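Local structure of sortase (5UTT) at residues I29-V34 / N42-I47; E100-T105 / P180-N185; K107-F112 / M173-G178. The protein probably acts as a cysteine transpeptidase of the sortase family, joining surface proteins to the cell wall of Actinomyces oris. All coordinates share one frame; numbering follows the deposited sequence.

Interaction 1: residues I29-V34 / N42-I47; sequences IGMLVV and NNNMPI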
loop_
_atom_site.group_PDB
_atom_site.type_symbol
_atom_site.label_atom_id
_atom_site.label_comp_id
_atom_site.label_asym_id
_atom_site.label_seq_id
_atom_site.Cartn_x
_atom_site.Cartn_y
_atom_site.Cartn_z
ATOM N N ILE A 29 -3.946 -11.029 1.102
ATOM C CA ILE A 29 -3.290 -10.829 -0.226
ATOM C C ILE A 29 -1.773 -10.883 -0.043
ATOM O O ILE A 29 -1.025 -11.365 -0.919
ATOM C CB ILE A 29 -3.676 -9.463 -0.807
ATOM C CG1 ILE A 29 -5.197 -9.314 -0.916
ATOM C CG2 ILE A 29 -2.984 -9.268 -2.170
ATOM C CD1 ILE A 29 -5.678 -7.987 -1.474
ATOM N N GLY A 30 -1.270 -10.354 1.073
ATOM C CA GLY A 30 0.182 -10.252 1.229
ATOM C C GLY A 30 0.516 -9.493 2.489
ATOM O O GLY A 30 -0.352 -9.356 3.372
ATOM N N MET A 31 1.771 -9.042 2.578
ATOM C CA MET A 31 2.217 -8.156 3.675
ATOM C C MET A 31 2.801 -6.867 3.160
ATOM O O MET A 31 3.422 -6.836 2.038
ATOM C CB MET A 31 3.229 -8.846 4.590
ATOM C CG MET A 31 2.609 -9.741 5.638
ATOM S SD MET A 31 3.927 -10.621 6.501
ATOM C CE MET A 31 3.024 -11.027 7.992
ATOM N N LEU A 32 2.518 -5.785 3.877
ATOM C CA LEU A 32 3.084 -4.504 3.540
ATOM C C LEU A 32 4.358 -4.275 4.328
ATOM O O LEU A 32 4.359 -4.348 5.549
ATOM C CB LEU A 32 2.111 -3.370 3.845
ATOM C CG LEU A 32 2.494 -1.939 3.485
ATOM C CD1 LEU A 32 2.621 -1.747 1.969
ATOM C CD2 LEU A 32 1.487 -0.971 4.095
ATOM N N VAL A 33 5.420 -3.935 3.631
ATOM C CA VAL A 33 6.693 -3.572 4.292
ATOM C C VAL A 33 7.102 -2.182 3.787
ATOM O O VAL A 33 7.235 -1.944 2.581
ATOM C CB VAL A 33 7.792 -4.616 4.032
ATOM C CG1 VAL A 33 9.105 -4.136 4.583
ATOM C CG2 VAL A 33 7.424 -5.975 4.627
ATOM N N VAL A 34 7.303 -1.247 4.710
ATOM C CA VAL A 34 7.780 0.085 4.332
ATOM C C VAL A 34 9.107 0.322 5.068
ATOM O O VAL A 34 9.115 0.476 6.304
ATOM C CB VAL A 34 6.736 1.156 4.664
ATOM C CG1 VAL A 34 7.277 2.546 4.324
ATOM C CG2 VAL A 34 5.394 0.859 3.981
ATOM N N ASN A 42 5.924 -2.928 13.770
ATOM C CA ASN A 42 6.487 -4.246 13.504
ATOM C C ASN A 42 6.824 -4.376 12.017
ATOM O O ASN A 42 7.583 -5.272 11.639
ATOM C CB ASN A 42 5.498 -5.344 13.857
ATOM C CG ASN A 42 5.087 -5.296 15.322
ATOM O OD1 ASN A 42 5.621 -4.517 16.095
ATOM N ND2 ASN A 42 4.137 -6.130 15.696
ATOM N N ASN A 43 6.186 -3.530 11.206
ATOM C CA ASN A 43 6.491 -3.428 9.767
ATOM C C ASN A 43 6.263 -4.756 9.022
ATOM O O ASN A 43 7.036 -5.156 8.136
ATOM C CB ASN A 43 7.895 -2.875 9.565
ATOM C CG ASN A 43 8.044 -2.131 8.240
ATOM O OD1 ASN A 43 7.051 -1.750 7.624
ATOM N ND2 ASN A 43 9.277 -1.856 7.853
ATOM N N ASN A 44 5.149 -5.401 9.320
ATOM C CA ASN A 44 4.808 -6.623 8.625
ATOM C C ASN A 44 3.310 -6.742 8.525
ATOM O O ASN A 44 2.722 -7.774 8.803
ATOM C CB ASN A 44 5.463 -7.853 9.271
ATOM C CG ASN A 44 4.964 -8.140 10.664
ATOM O OD1 ASN A 44 4.435 -7.285 11.352
ATOM N ND2 ASN A 44 5.094 -9.396 11.067
ATOM N N MET A 45 2.725 -5.638 8.072
ATOM C CA MET A 45 1.318 -5.451 8.135
ATOM C C MET A 45 0.611 -6.285 7.114
ATOM O O MET A 45 0.898 -6.155 5.888
ATOM C CB MET A 45 1.038 -3.960 7.929
ATOM C CG MET A 45 -0.393 -3.547 8.146
ATOM S SD MET A 45 -0.543 -1.752 8.133
ATOM C CE MET A 45 -2.250 -1.471 8.634
ATOM N N PRO A 46 -0.307 -7.148 7.529
ATOM C CA PRO A 46 -1.046 -7.940 6.509
ATOM C C PRO A 46 -1.929 -7.028 5.676
ATOM O O PRO A 46 -2.424 -6.012 6.178
ATOM C CB PRO A 46 -1.919 -8.902 7.336
ATOM C CG PRO A 46 -1.461 -8.716 8.730
ATOM C CD PRO A 46 -0.839 -7.400 8.879
ATOM N N ILE A 47 -2.046 -7.361 4.382
ATOM C CA ILE A 47 -2.999 -6.771 3.502
ATOM C C ILE A 47 -4.115 -7.750 3.187
ATOM O O ILE A 47 -3.863 -8.858 2.676
ATOM C CB ILE A 47 -2.345 -6.337 2.164
ATOM C CG1 ILE A 47 -1.134 -5.415 2.423
ATOM C CG2 ILE A 47 -3.384 -5.607 1.334
ATOM C CD1 ILE A 47 -0.248 -5.203 1.171
HETATM O O HOH W 1 4.185 -2.257 7.405
#
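Asn43 CG lies roughly anti to its backbone N (chi1 -152°), on the side of Val34, and chi2 of 17° turns the amide there. Ile47 CG1 sits beside its own backbone N (chi1 -54°), and CD1 beyond it reaches Leu32. The two segments form the beta hairpin of strands 28-33 and 45-49 in the sortase beta sheet. Gly30 with Ile47 and Leu32 with Met45 are antiparallel hydrogen-bonded pairs. The Leu32 N to Met45 O bond is short and straight, at 2.6 Å. A classic beta bulge lies at the Ile29 end of the pairing: Ile29 and Gly30 both face Ile47. Ile47 O takes a bond from Ile29 N at 2.7 Å and a weak one from Gly30 N. Leu32, Met45 and Ile47 share one face of the hairpin, where Ile47 CD1 packs 4.0 Å from Leu32 CB. Phe76 and Phe89 extend this apolar cluster. On the other face Met31 lies side by side with Asn44, and Met31 CE is 3.4 Å from Asn44 O. The Asn43 amide closes the pairing beyond the strands. Asn43 OD1 accepts from Val34 N at 3.0 Å, and Asn43 ND2 donates to Val34 O at 2.8 Å, approaching from above the carbonyl plane.

Interaction 2: residues E100-T105 / P180-N185; sequences EIIVST and PESVLN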
loop_
_atom_site.group_PDB
_atom_site.type_symbol
_atom_site.label_atom_id
_atom_site.label_comp_id
_atom_site.label_asym_id
_atom_site.label_seq_id
_atom_site.Cartn_x
_atom_site.Cartn_y
_atom_site.Cartn_z
ATOM N N GLU A 100 10.614 3.636 -0.675
ATOM C CA GLU A 100 10.059 2.387 -1.145
ATOM C C GLU A 100 8.828 1.958 -0.396
ATOM O O GLU A 100 8.777 2.074 0.856
ATOM C CB GLU A 100 11.090 1.271 -0.988
ATOM C CG GLU A 100 12.120 1.282 -2.125
ATOM C CD GLU A 100 13.171 0.206 -2.033
ATOM O OE1 GLU A 100 13.353 -0.374 -0.950
ATOM O OE2 GLU A 100 13.825 -0.083 -3.082
ATOM N N ILE A 101 7.852 1.443 -1.130
ATOM C CA ILE A 101 6.683 0.753 -0.536
ATOM C C ILE A 101 6.688 -0.664 -1.106
ATOM O O ILE A 101 6.650 -0.869 -2.343
ATOM C CB ILE A 101 5.377 1.490 -0.845
ATOM C CG1 ILE A 101 5.392 2.892 -0.204
ATOM C CG2 ILE A 101 4.150 0.715 -0.394
ATOM C CD1 ILE A 101 4.139 3.673 -0.472
ATOM N N ILE A 102 6.765 -1.654 -0.242
ATOM C CA ILE A 102 7.070 -3.028 -0.690
ATOM C C ILE A 102 5.927 -3.909 -0.278
ATOM O O ILE A 102 5.524 -3.892 0.935
ATOM C CB ILE A 102 8.411 -3.547 -0.136
ATOM C CG1 ILE A 102 9.555 -2.607 -0.565
ATOM C CG2 ILE A 102 8.642 -5.012 -0.549
ATOM C CD1 ILE A 102 10.898 -2.952 0.018
ATOM N N VAL A 103 5.390 -4.682 -1.249
ATOM C CA VAL A 103 4.423 -5.698 -0.917
ATOM C C VAL A 103 5.001 -7.090 -1.102
ATOM O O VAL A 103 5.537 -7.427 -2.151
ATOM C CB VAL A 103 3.064 -5.539 -1.638
ATOM C CG1 VAL A 103 2.075 -6.570 -1.111
ATOM C CG2 VAL A 103 2.580 -4.109 -1.496
ATOM N N SER A 104 4.903 -7.908 -0.085
ATOM C CA SER A 104 5.320 -9.305 -0.243
ATOM C C SER A 104 4.085 -10.202 -0.406
ATOM O O SER A 104 3.162 -10.178 0.414
ATOM C CB SER A 104 6.223 -9.754 0.896
ATOM O OG SER A 104 5.546 -9.864 2.126
ATOM N N THR A 105 4.119 -11.051 -1.426
ATOM C CA THR A 105 3.120 -12.116 -1.584
ATOM C C THR A 105 3.833 -13.451 -1.480
ATOM O O THR A 105 5.068 -13.495 -1.339
ATOM C CB THR A 105 2.389 -11.982 -2.928
ATOM O OG1 THR A 105 3.287 -12.230 -4.018
ATOM C CG2 THR A 105 1.749 -10.602 -3.039
ATOM N N PRO A 180 14.409 -7.600 -1.737
ATOM C CA PRO A 180 15.040 -6.291 -1.800
ATOM C C PRO A 180 16.076 -6.049 -0.720
ATOM O O PRO A 180 15.903 -6.485 0.428
ATOM C CB PRO A 180 13.866 -5.333 -1.608
ATOM C CG PRO A 180 12.704 -6.087 -2.108
ATOM C CD PRO A 180 12.948 -7.477 -1.624
ATOM N N GLU A 181 17.088 -5.270 -1.061
ATOM C CA GLU A 181 18.167 -4.963 -0.119
ATOM C C GLU A 181 17.694 -4.254 1.130
ATOM O O GLU A 181 18.281 -4.462 2.189
ATOM C CB GLU A 181 19.255 -4.123 -0.778
ATOM C CG GLU A 181 20.174 -4.933 -1.693
ATOM C CD GLU A 181 21.126 -5.870 -0.950
ATOM O OE1 GLU A 181 21.823 -5.408 -0.010
ATOM O OE2 GLU A 181 21.199 -7.067 -1.304
ATOM N N SER A 182 16.651 -3.436 0.996
ATOM C CA SER A 182 16.082 -2.689 2.135
ATOM C C SER A 182 15.403 -3.593 3.163
ATOM O O SER A 182 15.179 -3.177 4.308
ATOM C CB SER A 182 15.050 -1.675 1.656
ATOM O OG SER A 182 13.999 -2.313 0.938
ATOM N N VAL A 183 15.001 -4.789 2.739
ATOM C CA VAL A 183 14.266 -5.677 3.635
ATOM C C VAL A 183 15.304 -6.209 4.627
ATOM O O VAL A 183 16.274 -6.828 4.224
ATOM C CB VAL A 183 13.533 -6.780 2.845
ATOM C CG1 VAL A 183 13.120 -7.935 3.762
ATOM C CG2 VAL A 183 12.329 -6.172 2.128
ATOM N N LEU A 184 15.102 -5.960 5.925
ATOM C CA LEU A 184 16.105 -6.275 6.940
ATOM C C LEU A 184 15.983 -7.680 7.509
ATOM O O LEU A 184 16.956 -8.207 8.031
ATOM C CB LEU A 184 16.032 -5.300 8.112
ATOM C CG LEU A 184 16.351 -3.836 7.818
ATOM C CD1 LEU A 184 16.205 -3.034 9.115
ATOM C CD2 LEU A 184 17.729 -3.676 7.192
ATOM N N ASN A 185 14.774 -8.223 7.472
ATOM C CA ASN A 185 14.515 -9.599 7.835
ATOM C C ASN A 185 13.234 -10.028 7.156
ATOM O O ASN A 185 12.482 -9.183 6.660
ATOM C CB ASN A 185 14.331 -9.724 9.352
ATOM C CG ASN A 185 13.182 -8.868 9.873
ATOM O OD1 ASN A 185 12.068 -9.334 10.047
ATOM N ND2 ASN A 185 13.446 -7.619 10.084
HETATM O O HOH W 2 15.715 -2.042 -1.722
#
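Ile102, Ser182 and Glu100 carry this contact, with Pro180 and Val183 beside them. Ile102 CG1 stands beside the backbone N, anti to the carbonyl carbon (chi1 -58°). From there the side chain extends to CD1, the one atom of Ile102 that does the touching. CD1 meets three residues of 180-185. Ile102 CD1 lies 3.3 Å from Ser182 OG. It also meets Pro180 CB and Val183 CG2. A single methyl thus packs against a proline ring, a valine branch and a hydroxyl oxygen.

Ser182 OG has a polar partner as well: it donates to Glu100 OE1 at 2.8 Å and meets that oxygen nearly along its C-O axis. The Glu100 chain is extended beyond CG and carries the carboxylate across to the loop. A water adds a second bridge: it donates to Glu100 OE1 at 3.0 Å and accepts from Ser182 N at 3.2 Å. Glu100 OE1 therefore receives two bonds, one from the hydroxyl and one from the water. Both would be expected to stabilise its negative charge.

Within the loop Val183 N bonds to Pro180 O at 3.0 Å, closing the turn. Nearby, Trp109 packs on Ile102, and Tyr171 touches both Glu100 and Pro180. Leu184 N is hydrogen-bonded to Tyr38 OH. The backbones of the two segments do not pair. The arrangement is a type I beta turn, Pro180 to Val183, in the C-terminal tail, laid by side-chain contacts over strand 100-104 of the sortase beta sheet.

Interaction 3: residues K107-F112 / M173-G178; sequences KTWYVF and MDRSEG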
loop_
_atom_site.group_PDB
_atom_site.type_symbol
_atom_site.label_atom_id
_atom_site.label_comp_id
_atom_site.label_asym_id
_atom_site.label_seq_id
_atom_site.Cartn_x
_atom_site.Cartn_y
_atom_site.Cartn_z
ATOM N N LYS A 107 4.631 -15.596 -3.636
ATOM C CA LYS A 107 5.560 -15.856 -4.733
ATOM C C LYS A 107 6.474 -14.681 -5.127
ATOM O O LYS A 107 7.528 -14.852 -5.779
ATOM C CB LYS A 107 4.715 -16.306 -5.945
ATOM C CG LYS A 107 3.887 -17.549 -5.653
ATOM C CD LYS A 107 3.078 -18.103 -6.837
ATOM C CE LYS A 107 2.149 -19.204 -6.346
ATOM N NZ LYS A 107 1.092 -19.617 -7.304
ATOM N N THR A 108 6.101 -13.476 -4.723
ATOM C CA THR A 108 6.611 -12.261 -5.352
ATOM C C THR A 108 6.873 -11.097 -4.420
ATOM O O THR A 108 6.137 -10.910 -3.483
ATOM C CB THR A 108 5.650 -11.800 -6.489
ATOM O OG1 THR A 108 5.412 -12.908 -7.374
ATOM C CG2 THR A 108 6.238 -10.582 -7.275
ATOM N N TRP A 109 7.959 -10.359 -4.640
ATOM C CA TRP A 109 8.149 -9.048 -4.008
ATOM C C TRP A 109 7.765 -7.992 -5.011
ATOM O O TRP A 109 8.348 -7.953 -6.111
ATOM C CB TRP A 109 9.602 -8.830 -3.618
ATOM C CG TRP A 109 10.096 -9.707 -2.518
ATOM C CD1 TRP A 109 10.794 -10.866 -2.653
ATOM C CD2 TRP A 109 9.981 -9.473 -1.100
ATOM N NE1 TRP A 109 11.088 -11.401 -1.417
ATOM C CE2 TRP A 109 10.611 -10.554 -0.447
ATOM C CE3 TRP A 109 9.400 -8.463 -0.327
ATOM C CZ2 TRP A 109 10.686 -10.630 0.957
ATOM C CZ3 TRP A 109 9.483 -8.543 1.045
ATOM C CH2 TRP A 109 10.128 -9.609 1.664
ATOM N N TYR A 110 6.804 -7.128 -4.666
ATOM C CA TYR A 110 6.490 -5.977 -5.502
ATOM C C TYR A 110 7.042 -4.717 -4.867
ATOM O O TYR A 110 6.681 -4.378 -3.722
ATOM C CB TYR A 110 4.997 -5.813 -5.659
ATOM C CG TYR A 110 4.278 -6.963 -6.312
ATOM C CD1 TYR A 110 3.799 -8.033 -5.565
ATOM C CD2 TYR A 110 3.987 -6.953 -7.673
ATOM C CE1 TYR A 110 3.104 -9.052 -6.143
ATOM C CE2 TYR A 110 3.303 -7.991 -8.251
ATOM C CZ TYR A 110 2.846 -9.030 -7.495
ATOM O OH TYR A 110 2.170 -10.060 -8.072
ATOM N N VAL A 111 7.904 -4.022 -5.613
ATOM C CA VAL A 111 8.510 -2.810 -5.083
ATOM C C VAL A 111 8.055 -1.575 -5.881
ATOM O O VAL A 111 8.271 -1.449 -7.126
ATOM C CB VAL A 111 10.062 -2.868 -5.014
ATOM C CG1 VAL A 111 10.605 -1.532 -4.528
ATOM C CG2 VAL A 111 10.607 -4.021 -4.170
ATOM N N PHE A 112 7.447 -0.652 -5.131
ATOM C CA PHE A 112 6.933 0.623 -5.610
ATOM C C PHE A 112 7.768 1.761 -5.028
ATOM O O PHE A 112 8.313 1.673 -3.903
ATOM C CB PHE A 112 5.446 0.807 -5.238
ATOM C CG PHE A 112 4.551 -0.278 -5.715
ATOM C CD1 PHE A 112 4.448 -1.506 -5.026
ATOM C CD2 PHE A 112 3.725 -0.083 -6.803
ATOM C CE1 PHE A 112 3.582 -2.494 -5.478
ATOM C CE2 PHE A 112 2.881 -1.072 -7.273
ATOM C CZ PHE A 112 2.799 -2.294 -6.617
ATOM N N MET A 173 10.557 -9.085 -7.708
ATOM C CA MET A 173 11.474 -10.209 -7.541
ATOM C C MET A 173 10.698 -11.471 -7.266
ATOM O O MET A 173 9.659 -11.423 -6.589
ATOM C CB MET A 173 12.454 -9.949 -6.409
ATOM C CG MET A 173 13.280 -8.681 -6.543
ATOM S SD MET A 173 14.459 -8.444 -5.185
ATOM C CE MET A 173 15.569 -9.802 -5.510
ATOM N N ASP A 174 11.191 -12.604 -7.770
ATOM C CA ASP A 174 10.695 -13.912 -7.351
ATOM C C ASP A 174 11.154 -14.136 -5.916
ATOM O O ASP A 174 12.343 -14.064 -5.643
ATOM C CB ASP A 174 11.286 -15.002 -8.265
ATOM C CG ASP A 174 10.598 -16.334 -8.120
ATOM O OD1 ASP A 174 10.220 -16.707 -6.984
ATOM O OD2 ASP A 174 10.459 -17.030 -9.158
ATOM N N ARG A 175 10.223 -14.394 -4.996
ATOM C CA ARG A 175 10.567 -14.488 -3.574
ATOM C C ARG A 175 11.443 -15.714 -3.245
ATOM O O ARG A 175 12.143 -15.735 -2.222
ATOM C CB ARG A 175 9.280 -14.528 -2.752
ATOM C CG ARG A 175 9.460 -14.507 -1.243
ATOM C CD ARG A 175 8.111 -14.613 -0.555
ATOM N NE ARG A 175 8.209 -14.379 0.886
ATOM C CZ ARG A 175 7.177 -14.155 1.695
ATOM N NH1 ARG A 175 5.925 -14.139 1.230
ATOM N NH2 ARG A 175 7.380 -13.954 2.994
ATOM N N SER A 176 11.390 -16.740 -4.085
ATOM C CA SER A 176 12.251 -17.909 -3.880
ATOM C C SER A 176 13.702 -17.632 -4.312
ATOM O O SER A 176 14.619 -18.359 -3.922
ATOM C CB SER A 176 11.680 -19.105 -4.632
ATOM O OG SER A 176 11.872 -18.969 -6.013
ATOM N N GLU A 177 13.892 -16.579 -5.113
ATOM C CA GLU A 177 15.197 -16.232 -5.673
ATOM C C GLU A 177 15.879 -15.009 -5.056
ATOM O O GLU A 177 17.045 -14.762 -5.324
ATOM C CB GLU A 177 15.040 -16.028 -7.179
ATOM C CG GLU A 177 14.491 -17.294 -7.827
ATOM C CD GLU A 177 14.230 -17.173 -9.309
ATOM O OE1 GLU A 177 14.316 -16.046 -9.840
ATOM O OE2 GLU A 177 13.939 -18.213 -9.942
ATOM N N GLY A 178 15.184 -14.255 -4.210
ATOM C CA GLY A 178 15.792 -13.072 -3.650
ATOM C C GLY A 178 14.779 -12.123 -3.032
ATOM O O GLY A 178 13.570 -12.314 -3.175
HETATM O O HOH W 3 12.708 -13.753 -0.481
#
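The indole of Trp109 is approached by Arg175 and Gly178 of the other segment. Arg175 CG lies 3.5 Å from Trp109 NE1, at an oblique position. Gly178 O, also oblique to the ring, comes within 3.2 Å of Trp109 CD1. A water sits at the ring edge, in the plane, and accepts from Trp109 NE1 at 3.0 Å. The same water is 2.7 Å from Arg175 O, to which it may donate. Met173 O also lies at the ring edge, near its plane. The guanidinium of Arg175 is turned 56° from the indole plane. A second ring, Tyr110, has Thr108 CG2 over one face, offset toward the rim.

Arg175 CG is anti to the backbone N (chi1 -175°), which sets it beside the indole. The chain then runs extended to NE. Its polar end is held by other parts of the chain: NH1 bonds to Thr105 O, and NE forms a salt bridge with the C-terminal carboxylate of Asn190.

The backbones pair as well. Trp109 N bonds to Met173 O at 2.8 Å, and Met173 N returns a bond to Trp109 O at 3.0 Å. Trp109 CB and Met173 CB pack on the same face of the sheet. Arg175 N continues the pairing past the strand end with a nearly straight bond to Lys107 O, 2.8 Å long.

An Asx turn begins at Asp174, whose OD1 accepts from Ser176 N at 3.1 Å and from Ser176 OG. Both reach it from the same face of the carboxylate. The turn follows the antiparallel pairing of strands 108-120 and 161-174 in the sortase beta sheet.

All three contacts reach one sheet. Strand 100-104 joins them: it pairs with strand 28-33 of interaction 1 on one edge and with strand 108-120 of interaction 3 on the other. Interactions 1 and 3 do not touch; their nearest atoms are about 5 Å apart. Interaction 1 is buried and nearest the chain centre, with backbone pairing over an apolar cluster. Interaction 2 is also buried but holds a loop by side chains, a methyl and one carboxylate. Interaction 3 is partly buried, and mixes strand pairing with a polar turn and a water. Val103 N bonds to Tyr110 O, joining interaction 2 to interaction 3.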